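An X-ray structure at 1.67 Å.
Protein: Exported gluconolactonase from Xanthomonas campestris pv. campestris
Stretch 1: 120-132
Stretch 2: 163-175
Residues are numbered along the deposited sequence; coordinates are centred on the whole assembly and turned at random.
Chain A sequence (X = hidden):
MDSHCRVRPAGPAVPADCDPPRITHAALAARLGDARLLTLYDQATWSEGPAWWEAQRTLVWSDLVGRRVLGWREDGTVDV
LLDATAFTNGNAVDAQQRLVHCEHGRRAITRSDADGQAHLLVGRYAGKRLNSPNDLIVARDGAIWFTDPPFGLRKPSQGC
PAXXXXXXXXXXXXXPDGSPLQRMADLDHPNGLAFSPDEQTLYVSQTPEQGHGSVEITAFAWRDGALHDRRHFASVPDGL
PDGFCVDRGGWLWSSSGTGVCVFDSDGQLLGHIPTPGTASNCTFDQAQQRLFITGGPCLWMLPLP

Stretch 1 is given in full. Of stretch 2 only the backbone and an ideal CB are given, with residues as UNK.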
ATOM      1  N   LEU A 120     -18.906   2.622 -13.607  1.00 20.54           N
ATOM      2  CA  LEU A 120     -18.205   3.294 -14.701  1.00 20.94           C
ATOM      3  C   LEU A 120     -18.984   4.417 -15.388  1.00 20.81           C
ATOM      4  O   LEU A 120     -20.136   4.238 -15.775  1.00 21.77           O
ATOM      5  CB  LEU A 120     -17.804   2.258 -15.759  1.00 23.46           C
ATOM      6  CG  LEU A 120     -17.198   2.757 -17.078  1.00 25.42           C
ATOM      7  CD1 LEU A 120     -15.799   3.315 -16.849  1.00 26.08           C
ATOM      8  CD2 LEU A 120     -17.140   1.600 -18.062  1.00 26.11           C
ATOM      9  N   LEU A 121     -18.347   5.575 -15.532  1.00 20.54           N
ATOM     10  CA  LEU A 121     -18.963   6.703 -16.224  1.00 20.84           C
ATOM     11  C   LEU A 121     -18.339   6.785 -17.614  1.00 21.58           C
ATOM     12  O   LEU A 121     -19.047   6.860 -18.618  1.00 22.49           O
ATOM     13  CB  LEU A 121     -18.730   8.023 -15.480  1.00 20.57           C
ATOM     14  CG  LEU A 121     -19.528   8.319 -14.205  1.00 21.29           C
ATOM     15  CD1 LEU A 121     -19.389   9.806 -13.861  1.00 19.02           C
ATOM     16  CD2 LEU A 121     -20.997   7.977 -14.410  1.00 20.11           C
ATOM     17  N   VAL A 122     -17.008   6.763 -17.667  1.00 20.37           N
ATOM     18  CA  VAL A 122     -16.293   6.815 -18.940  1.00 20.16           C
ATOM     19  C   VAL A 122     -14.870   6.296 -18.764  1.00 20.36           C
ATOM     20  O   VAL A 122     -14.186   6.658 -17.812  1.00 20.35           O
ATOM     21  CB  VAL A 122     -16.259   8.256 -19.517  1.00 19.23           C
ATOM     22  CG1 VAL A 122     -15.433   9.176 -18.628  1.00 18.10           C
ATOM     23  CG2 VAL A 122     -15.695   8.230 -20.923  1.00 21.02           C
ATOM     24  N   GLY A 123     -14.432   5.442 -19.683  1.00 17.93           N
ATOM     25  CA  GLY A 123     -13.094   4.886 -19.579  1.00 17.41           C
ATOM     26  C   GLY A 123     -12.316   4.904 -20.877  1.00 17.25           C
ATOM     27  O   GLY A 123     -11.232   4.322 -20.969  1.00 17.30           O
ATOM     28  N   ARG A 124     -12.860   5.577 -21.883  1.00 17.39           N
ATOM     29  CA  ARG A 124     -12.198   5.643 -23.177  1.00 18.36           C
ATOM     30  C   ARG A 124     -12.378   6.981 -23.866  1.00 19.94           C
ATOM     31  O   ARG A 124     -13.275   7.755 -23.537  1.00 18.65           O
ATOM     32  CB  ARG A 124     -12.742   4.551 -24.106  1.00 17.83           C
ATOM     33  CG  ARG A 124     -12.435   3.136 -23.671  1.00 19.37           C
ATOM     34  CD  ARG A 124     -13.142   2.098 -24.549  1.00 18.77           C
ATOM     35  NE  ARG A 124     -12.851   0.741 -24.089  1.00 21.10           N
ATOM     36  CZ  ARG A 124     -11.757   0.056 -24.409  1.00 20.00           C
ATOM     37  NH1 ARG A 124     -10.842   0.589 -25.210  1.00 22.38           N
ATOM     38  NH2 ARG A 124     -11.557  -1.153 -23.896  1.00 23.72           N
ATOM     39  N   TYR A 125     -11.497   7.239 -24.824  1.00 19.70           N
ATOM     40  CA  TYR A 125     -11.557   8.441 -25.634  1.00 19.20           C
ATOM     41  C   TYR A 125     -11.320   7.954 -27.058  1.00 20.38           C
ATOM     42  O   TYR A 125     -10.312   7.307 -27.336  1.00 20.07           O
ATOM     43  CB  TYR A 125     -10.467   9.446 -25.264  1.00 18.79           C
ATOM     44  CG  TYR A 125     -10.586  10.702 -26.092  1.00 19.36           C
ATOM     45  CD1 TYR A 125     -11.653  11.581 -25.902  1.00 20.20           C
ATOM     46  CD2 TYR A 125      -9.690  10.969 -27.128  1.00 20.89           C
ATOM     47  CE1 TYR A 125     -11.836  12.688 -26.722  1.00 21.42           C
ATOM     48  CE2 TYR A 125      -9.864  12.082 -27.961  1.00 21.04           C
ATOM     49  CZ  TYR A 125     -10.939  12.929 -27.751  1.00 20.81           C
ATOM     50  OH  TYR A 125     -11.139  14.007 -28.581  1.00 22.23           O
ATOM     51  N   ALA A 126     -12.253   8.253 -27.954  1.00 22.69           N
ATOM     52  CA  ALA A 126     -12.110   7.821 -29.335  1.00 21.35           C
ATOM     53  C   ALA A 126     -11.850   6.314 -29.375  1.00 21.52           C
ATOM     54  O   ALA A 126     -11.023   5.833 -30.152  1.00 23.08           O
ATOM     55  CB  ALA A 126     -10.968   8.571 -29.991  1.00 23.95           C
ATOM     56  N   GLY A 127     -12.554   5.579 -28.517  1.00 20.93           N
ATOM     57  CA  GLY A 127     -12.416   4.135 -28.466  1.00 21.20           C
ATOM     58  C   GLY A 127     -11.176   3.568 -27.793  1.00 19.74           C
ATOM     59  O   GLY A 127     -11.066   2.352 -27.633  1.00 21.96           O
ATOM     60  N   LYS A 128     -10.245   4.432 -27.399  1.00 21.48           N
ATOM     61  CA  LYS A 128      -9.015   3.985 -26.747  1.00 20.68           C
ATOM     62  C   LYS A 128      -9.069   4.264 -25.247  1.00 20.55           C
ATOM     63  O   LYS A 128      -9.593   5.289 -24.826  1.00 19.81           O
ATOM     64  CB  LYS A 128      -7.807   4.710 -27.344  1.00 22.11           C
ATOM     65  CG  LYS A 128      -7.590   4.486 -28.838  1.00 24.08           C
ATOM     66  CD  LYS A 128      -6.402   5.304 -29.335  1.00 26.02           C
ATOM     67  CE  LYS A 128      -6.216   5.160 -30.836  1.00 28.93           C
ATOM     68  NZ  LYS A 128      -5.036   5.920 -31.335  1.00 31.07           N
ATOM     69  N   ARG A 129      -8.521   3.357 -24.443  1.00 19.99           N
ATOM     70  CA  ARG A 129      -8.525   3.553 -22.995  1.00 19.12           C
ATOM     71  C   ARG A 129      -7.781   4.822 -22.588  1.00 18.82           C
ATOM     72  O   ARG A 129      -6.775   5.192 -23.197  1.00 19.46           O
ATOM     73  CB  ARG A 129      -7.884   2.356 -22.277  1.00 19.78           C
ATOM     74  CG  ARG A 129      -8.609   1.029 -22.470  1.00 19.28           C
ATOM     75  CD  ARG A 129      -8.092  -0.059 -21.528  1.00 22.47           C
ATOM     76  NE  ARG A 129      -8.478   0.170 -20.134  1.00 23.79           N
ATOM     77  CZ  ARG A 129      -8.158  -0.640 -19.125  1.00 23.02           C
ATOM     78  NH1 ARG A 129      -7.444  -1.734 -19.350  1.00 25.18           N
ATOM     79  NH2 ARG A 129      -8.554  -0.363 -17.889  1.00 24.13           N
ATOM     80  N   LEU A 130      -8.291   5.489 -21.554  1.00 17.07           N
ATOM     81  CA  LEU A 130      -7.666   6.695 -21.025  1.00 16.12           C
ATOM     82  C   LEU A 130      -6.361   6.226 -20.386  1.00 16.56           C
ATOM     83  O   LEU A 130      -6.200   5.034 -20.131  1.00 15.38           O
ATOM     84  CB  LEU A 130      -8.572   7.320 -19.964  1.00 16.73           C
ATOM     85  CG  LEU A 130      -9.923   7.849 -20.463  1.00 17.70           C
ATOM     86  CD1 LEU A 130     -10.864   8.101 -19.290  1.00 17.75           C
ATOM     87  CD2 LEU A 130      -9.693   9.129 -21.246  1.00 17.38           C
ATOM     88  N   ASN A 131      -5.442   7.153 -20.124  1.00 15.53           N
ATOM     89  CA  ASN A 131      -4.154   6.798 -19.521  1.00 15.04           C
ATOM     90  C   ASN A 131      -4.320   6.334 -18.068  1.00 17.07           C
ATOM     91  O   ASN A 131      -4.024   5.193 -17.725  1.00 17.23           O
ATOM     92  CB  ASN A 131      -3.197   7.997 -19.561  1.00 16.81           C
ATOM     93  CG  ASN A 131      -2.877   8.455 -20.979  1.00 17.25           C
ATOM     94  OD1 ASN A 131      -2.714   7.637 -21.888  1.00 18.07           O
ATOM     95  ND2 ASN A 131      -2.758   9.765 -21.165  1.00 16.79           N
ATOM     96  N   SER A 132      -4.791   7.243 -17.223  1.00 16.76           N
ATOM     97  CA  SER A 132      -5.012   6.968 -15.803  1.00 14.87           C
ATOM     98  C   SER A 132      -5.455   8.265 -15.133  1.00 15.59           C
ATOM     99  O   SER A 132      -4.630   9.032 -14.630  1.00 13.91           O
ATOM    100  CB  SER A 132      -3.734   6.435 -15.145  1.00 16.05           C
ATOM    101  OG  SER A 132      -2.591   7.161 -15.567  1.00 15.52           O
ATOM    102  N   UNK A 163       1.549   0.334 -21.828  1.00 23.99           N
ATOM    103  CA  UNK A 163       1.890   1.395 -22.759  1.00 24.54           C
ATOM    104  C   UNK A 163       0.579   2.111 -23.020  1.00 24.85           C
ATOM    105  O   UNK A 163      -0.443   1.470 -23.270  1.00 25.81           O
ATOM    106  CB  UNK A 163       2.537   0.871 -24.043  1.00 24.54           C
ATOM    107  N   UNK A 164       0.580   3.447 -22.947  1.00 22.16           N
ATOM    108  CA  UNK A 164      -0.639   4.220 -23.183  1.00 23.84           C
ATOM    109  C   UNK A 164      -1.185   4.019 -24.590  1.00 23.93           C
ATOM    110  O   UNK A 164      -0.426   3.752 -25.521  1.00 23.87           O
ATOM    111  CB  UNK A 164      -0.372   5.707 -22.943  1.00 23.84           C
ATOM    112  N   UNK A 165      -2.502   4.132 -24.733  1.00 24.13           N
ATOM    113  CA  UNK A 165      -3.153   3.980 -26.033  1.00 22.51           C
ATOM    114  C   UNK A 165      -3.358   5.357 -26.654  1.00 24.15           C
ATOM    115  O   UNK A 165      -3.566   5.482 -27.862  1.00 25.80           O
ATOM    116  CB  UNK A 165      -4.487   3.242 -25.898  1.00 22.51           C
ATOM    117  N   UNK A 166      -3.308   6.390 -25.818  1.00 19.49           N
ATOM    118  CA  UNK A 166      -3.474   7.762 -26.279  1.00 20.98           C
ATOM    119  C   UNK A 166      -2.101   8.418 -26.383  1.00 22.00           C
ATOM    120  O   UNK A 166      -1.211   8.129 -25.583  1.00 23.79           O
ATOM    121  CB  UNK A 166      -4.388   8.552 -25.340  1.00 20.98           C
ATOM    122  N   UNK A 167      -1.931   9.295 -27.369  1.00 22.11           N
ATOM    123  CA  UNK A 167      -0.661   9.982 -27.574  1.00 22.51           C
ATOM    124  C   UNK A 167      -0.703  11.390 -26.994  1.00 22.65           C
ATOM    125  O   UNK A 167      -0.057  12.310 -27.501  1.00 25.28           O
ATOM    126  CB  UNK A 167      -0.317  10.035 -29.064  1.00 22.51           C
ATOM    127  N   UNK A 168      -1.469  11.555 -25.926  1.00 20.62           N
ATOM    128  CA  UNK A 168      -1.597  12.849 -25.285  1.00 19.89           C
ATOM    129  C   UNK A 168      -2.092  12.701 -23.853  1.00 18.29           C
ATOM    130  O   UNK A 168      -2.791  11.735 -23.526  1.00 20.24           O
ATOM    131  CB  UNK A 168      -2.543  13.748 -26.084  1.00 19.89           C
ATOM    132  N   UNK A 169      -1.698  13.647 -23.002  1.00 18.27           N
ATOM    133  CA  UNK A 169      -2.117  13.688 -21.596  1.00 15.96           C
ATOM    134  C   UNK A 169      -3.049  14.887 -21.607  1.00 15.27           C
ATOM    135  O   UNK A 169      -2.586  16.023 -21.646  1.00 17.25           O
ATOM    136  CB  UNK A 169      -0.962  13.819 -20.601  1.00 15.96           C
ATOM    137  N   UNK A 170      -4.352  14.652 -21.552  1.00 17.07           N
ATOM    138  CA  UNK A 170      -5.283  15.761 -21.645  1.00 16.74           C
ATOM    139  C   UNK A 170      -6.125  16.082 -20.429  1.00 17.78           C
ATOM    140  O   UNK A 170      -6.184  15.318 -19.467  1.00 16.51           O
ATOM    141  CB  UNK A 170      -6.232  15.492 -22.814  1.00 16.74           C
ATOM    142  N   UNK A 171      -6.756  17.250 -20.494  1.00 18.86           N
ATOM    143  CA  UNK A 171      -7.693  17.708 -19.482  1.00 19.33           C
ATOM    144  C   UNK A 171      -8.982  17.490 -20.261  1.00 20.60           C
ATOM    145  O   UNK A 171      -9.106  17.965 -21.389  1.00 20.05           O
ATOM    146  CB  UNK A 171      -7.469  19.141 -18.994  1.00 19.33           C
ATOM    147  N   UNK A 172      -9.920  16.751 -19.684  1.00 17.91           N
ATOM    148  CA  UNK A 172     -11.179  16.474 -20.364  1.00 19.29           C
ATOM    149  C   UNK A 172     -12.384  17.035 -19.632  1.00 20.15           C
ATOM    150  O   UNK A 172     -12.328  17.315 -18.433  1.00 21.46           O
ATOM    151  CB  UNK A 172     -11.351  14.964 -20.544  1.00 19.29           C
ATOM    152  N   UNK A 173     -13.478  17.184 -20.374  1.00 19.91           N
ATOM    153  CA  UNK A 173     -14.739  17.657 -19.818  1.00 18.98           C
ATOM    154  C   UNK A 173     -15.812  16.635 -20.168  1.00 19.87           C
ATOM    155  O   UNK A 173     -16.024  16.327 -21.343  1.00 18.51           O
ATOM    156  CB  UNK A 173     -15.100  19.047 -20.346  1.00 18.98           C
ATOM    157  N   UNK A 174     -16.482  16.106 -19.149  1.00 19.46           N
ATOM    158  CA  UNK A 174     -17.535  15.123 -19.362  1.00 20.10           C
ATOM    159  C   UNK A 174     -18.864  15.826 -19.111  1.00 20.51           C
ATOM    160  O   UNK A 174     -19.198  16.154 -17.976  1.00 22.05           O
ATOM    161  CB  UNK A 174     -17.363  13.903 -18.454  1.00 20.10           C
ATOM    162  N   UNK A 175     -19.637  16.071 -20.180  1.00 21.55           N
ATOM    163  CA  UNK A 175     -20.938  16.740 -20.090  1.00 24.30           C
ATOM    164  C   UNK A 175     -21.938  15.966 -19.239  1.00 24.67           C
ATOM    165  O   UNK A 175     -21.924  14.733 -19.217  1.00 25.45           O
ATOM    166  CB  UNK A 175     -21.515  16.948 -21.492  1.00 24.30           C
TER

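Position 163 lies beyond the reach of stretch 1, which therefore leaves the choice open; it is Asp-163. At 164 the backbone angles suit proline among many others, and the ideal CB, only 3.2 Å from Asn-131 OD1, favours a compact side chain. Pro-164 fits, its CB settling 3.4 Å from Asn-131 OD1.

Position 165 points its CB toward the strand at Lys-128 and Arg-129. The backbone N of Arg-129 lacks a partner within its own stretch, and the guanidinium of Arg-124 is nearby, so an acceptor, preferably acidic, is attractive; glutamate or glutamine could be considered. Glu-165 is extended enough for OE2 to accept a hydrogen bond from Arg-129 N (2.9 Å, 151°). Arg-124 NH1 stays 4.3 Å from Glu-165 OE2, too far for a salt bridge, but water 1 accepts from Arg-124 NH1 and donates to Glu-165 OE2, each at 2.9 Å. Water 2 ties the backbone in: it accepts from Glu-165 N (2.7 Å) and donates to Arg-129 O and Asn-131 OD1 (both 2.8 Å).

At 166 the CB points sideways, yet a side chain of moderate length can reach apolar surface offered by Tyr-125, Lys-128 and Leu-130. Leucine, isoleucine or methionine would suit. Leu-166 spreads its branches: CD1 lies 3.9 Å from Leu-130 CA, while CD2 lies 3.6 Å from Lys-128 CB and meets the edge of the Tyr-125 ring.

Position 167 points away and imposes little; it is Ala-167. At 168 the backbone O accepts from Asn-131 ND2 (3.1 Å), a bond any residue could make. The sideways CB allows a longer or aromatic side chain to approach Tyr-125. His-168 does so, CE1 coming 4.1 Å from Tyr-125 CD2, while its ND1 donates to the hydroxyl OG at 170 (2.8 Å).

Position 169 is also sideways and many types fit; His-169 brings CD2 within 3.8 Å of Asn-131 ND2. Position 170 points toward stretch 1 without touching it; Ser-170 supplies the OG that receives the His-168 bond. Position 171 is out of reach and leaves the choice open; it is Val-171.

At 172 the CB faces a gap before Tyr-125 and Leu-130, calling for a long apolar or aromatic side chain. Tyr-172 crosses it: CE2 lies over one face of the Tyr-125 ring, 3.5 Å from Tyr-125 CD1, and Leu-130 CD2 covers a face of its own ring. Position 173 is likewise out of reach; it is Arg-173. Position 174 points toward Val-122 and Leu-121, favouring an aliphatic residue; Leu-174 places CD1 3.7 Å from Val-122 CG1. Position 175 makes no contact; it is Pro-175.

Stretch 2, residues 163-175: DPELAHHSVYRLP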
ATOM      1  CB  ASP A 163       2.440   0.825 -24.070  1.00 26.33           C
ATOM      2  CG  ASP A 163       3.840   0.262 -23.919  1.00 28.87           C
ATOM      3  OD1 ASP A 163       4.743   1.018 -23.499  1.00 31.07           O
ATOM      4  OD2 ASP A 163       4.036  -0.934 -24.225  1.00 32.13           O
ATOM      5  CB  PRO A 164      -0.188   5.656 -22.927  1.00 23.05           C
ATOM      6  CG  PRO A 164       1.246   5.634 -23.328  1.00 25.99           C
ATOM      7  CD  PRO A 164       1.731   4.338 -22.723  1.00 24.77           C
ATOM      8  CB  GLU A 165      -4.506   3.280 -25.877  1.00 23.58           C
ATOM      9  CG  GLU A 165      -4.424   1.881 -25.296  1.00 24.35           C
ATOM     10  CD  GLU A 165      -5.765   1.157 -25.308  1.00 25.34           C
ATOM     11  OE1 GLU A 165      -5.858   0.075 -24.695  1.00 30.98           O
ATOM     12  OE2 GLU A 165      -6.723   1.663 -25.932  1.00 25.59           O
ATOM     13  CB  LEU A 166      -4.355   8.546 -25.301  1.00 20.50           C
ATOM     14  CG  LEU A 166      -5.761   7.985 -25.054  1.00 20.40           C
ATOM     15  CD1 LEU A 166      -6.505   8.860 -24.058  1.00 21.64           C
ATOM     16  CD2 LEU A 166      -6.524   7.907 -26.363  1.00 22.22           C
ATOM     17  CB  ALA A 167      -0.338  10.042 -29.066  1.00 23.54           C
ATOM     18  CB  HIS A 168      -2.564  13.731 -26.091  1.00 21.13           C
ATOM     19  CG  HIS A 168      -3.850  13.049 -26.457  1.00 21.83           C
ATOM     20  ND1 HIS A 168      -4.953  13.042 -25.630  1.00 20.89           N
ATOM     21  CD2 HIS A 168      -4.197  12.330 -27.551  1.00 21.80           C
ATOM     22  CE1 HIS A 168      -5.924  12.347 -26.198  1.00 21.74           C
ATOM     23  NE2 HIS A 168      -5.490  11.904 -27.365  1.00 23.95           N
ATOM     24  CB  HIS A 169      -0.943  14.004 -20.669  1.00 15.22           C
ATOM     25  CG  HIS A 169       0.225  13.085 -20.820  1.00 15.80           C
ATOM     26  ND1 HIS A 169       1.444  13.343 -20.235  1.00 15.51           N
ATOM     27  CD2 HIS A 169       0.365  11.915 -21.487  1.00 15.32           C
ATOM     28  CE1 HIS A 169       2.289  12.370 -20.534  1.00 17.06           C
ATOM     29  NE2 HIS A 169       1.658  11.492 -21.293  1.00 16.68           N
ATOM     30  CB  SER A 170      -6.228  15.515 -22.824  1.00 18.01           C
ATOM     31  OG  SER A 170      -5.502  15.202 -23.998  1.00 19.81           O
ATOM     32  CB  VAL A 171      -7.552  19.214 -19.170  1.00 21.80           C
ATOM     33  CG1 VAL A 171      -8.724  19.671 -18.310  1.00 21.38           C
ATOM     34  CG2 VAL A 171      -6.247  19.483 -18.438  1.00 23.05           C
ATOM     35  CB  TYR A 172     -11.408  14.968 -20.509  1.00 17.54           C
ATOM     36  CG  TYR A 172     -10.391  14.221 -21.334  1.00 19.03           C
ATOM     37  CD1 TYR A 172      -9.231  13.713 -20.757  1.00 15.94           C
ATOM     38  CD2 TYR A 172     -10.613  13.979 -22.689  1.00 16.68           C
ATOM     39  CE1 TYR A 172      -8.322  12.975 -21.502  1.00 17.94           C
ATOM     40  CE2 TYR A 172      -9.716  13.248 -23.443  1.00 16.93           C
ATOM     41  CZ  TYR A 172      -8.571  12.746 -22.847  1.00 16.68           C
ATOM     42  OH  TYR A 172      -7.679  12.027 -23.598  1.00 18.61           O
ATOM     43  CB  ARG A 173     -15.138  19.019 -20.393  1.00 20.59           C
ATOM     44  CG  ARG A 173     -16.531  19.465 -19.954  1.00 22.02           C
ATOM     45  CD  ARG A 173     -16.863  20.865 -20.444  1.00 22.56           C
ATOM     46  NE  ARG A 173     -18.188  21.300 -20.001  1.00 22.81           N
ATOM     47  CZ  ARG A 173     -19.328  20.985 -20.612  1.00 25.24           C
ATOM     48  NH1 ARG A 173     -20.485  21.423 -20.134  1.00 25.35           N
ATOM     49  NH2 ARG A 173     -19.312  20.245 -21.709  1.00 23.66           N
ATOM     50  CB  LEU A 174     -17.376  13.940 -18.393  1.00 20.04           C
ATOM     51  CG  LEU A 174     -18.041  12.610 -18.779  1.00 22.52           C
ATOM     52  CD1 LEU A 174     -17.985  11.662 -17.589  1.00 23.15           C
ATOM     53  CD2 LEU A 174     -19.474  12.823 -19.199  1.00 25.87           C
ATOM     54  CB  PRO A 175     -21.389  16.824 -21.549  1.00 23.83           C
ATOM     55  CG  PRO A 175     -20.106  16.839 -22.312  1.00 23.44           C
ATOM     56  CD  PRO A 175     -19.297  15.786 -21.581  1.00 22.12           C
TER
HETATM   57  O   HOH W   1      -8.417  -0.751 -25.947  1.00 31.10           O
HETATM   58  O   HOH W   2      -3.992   5.284 -22.741  1.00 21.14           O
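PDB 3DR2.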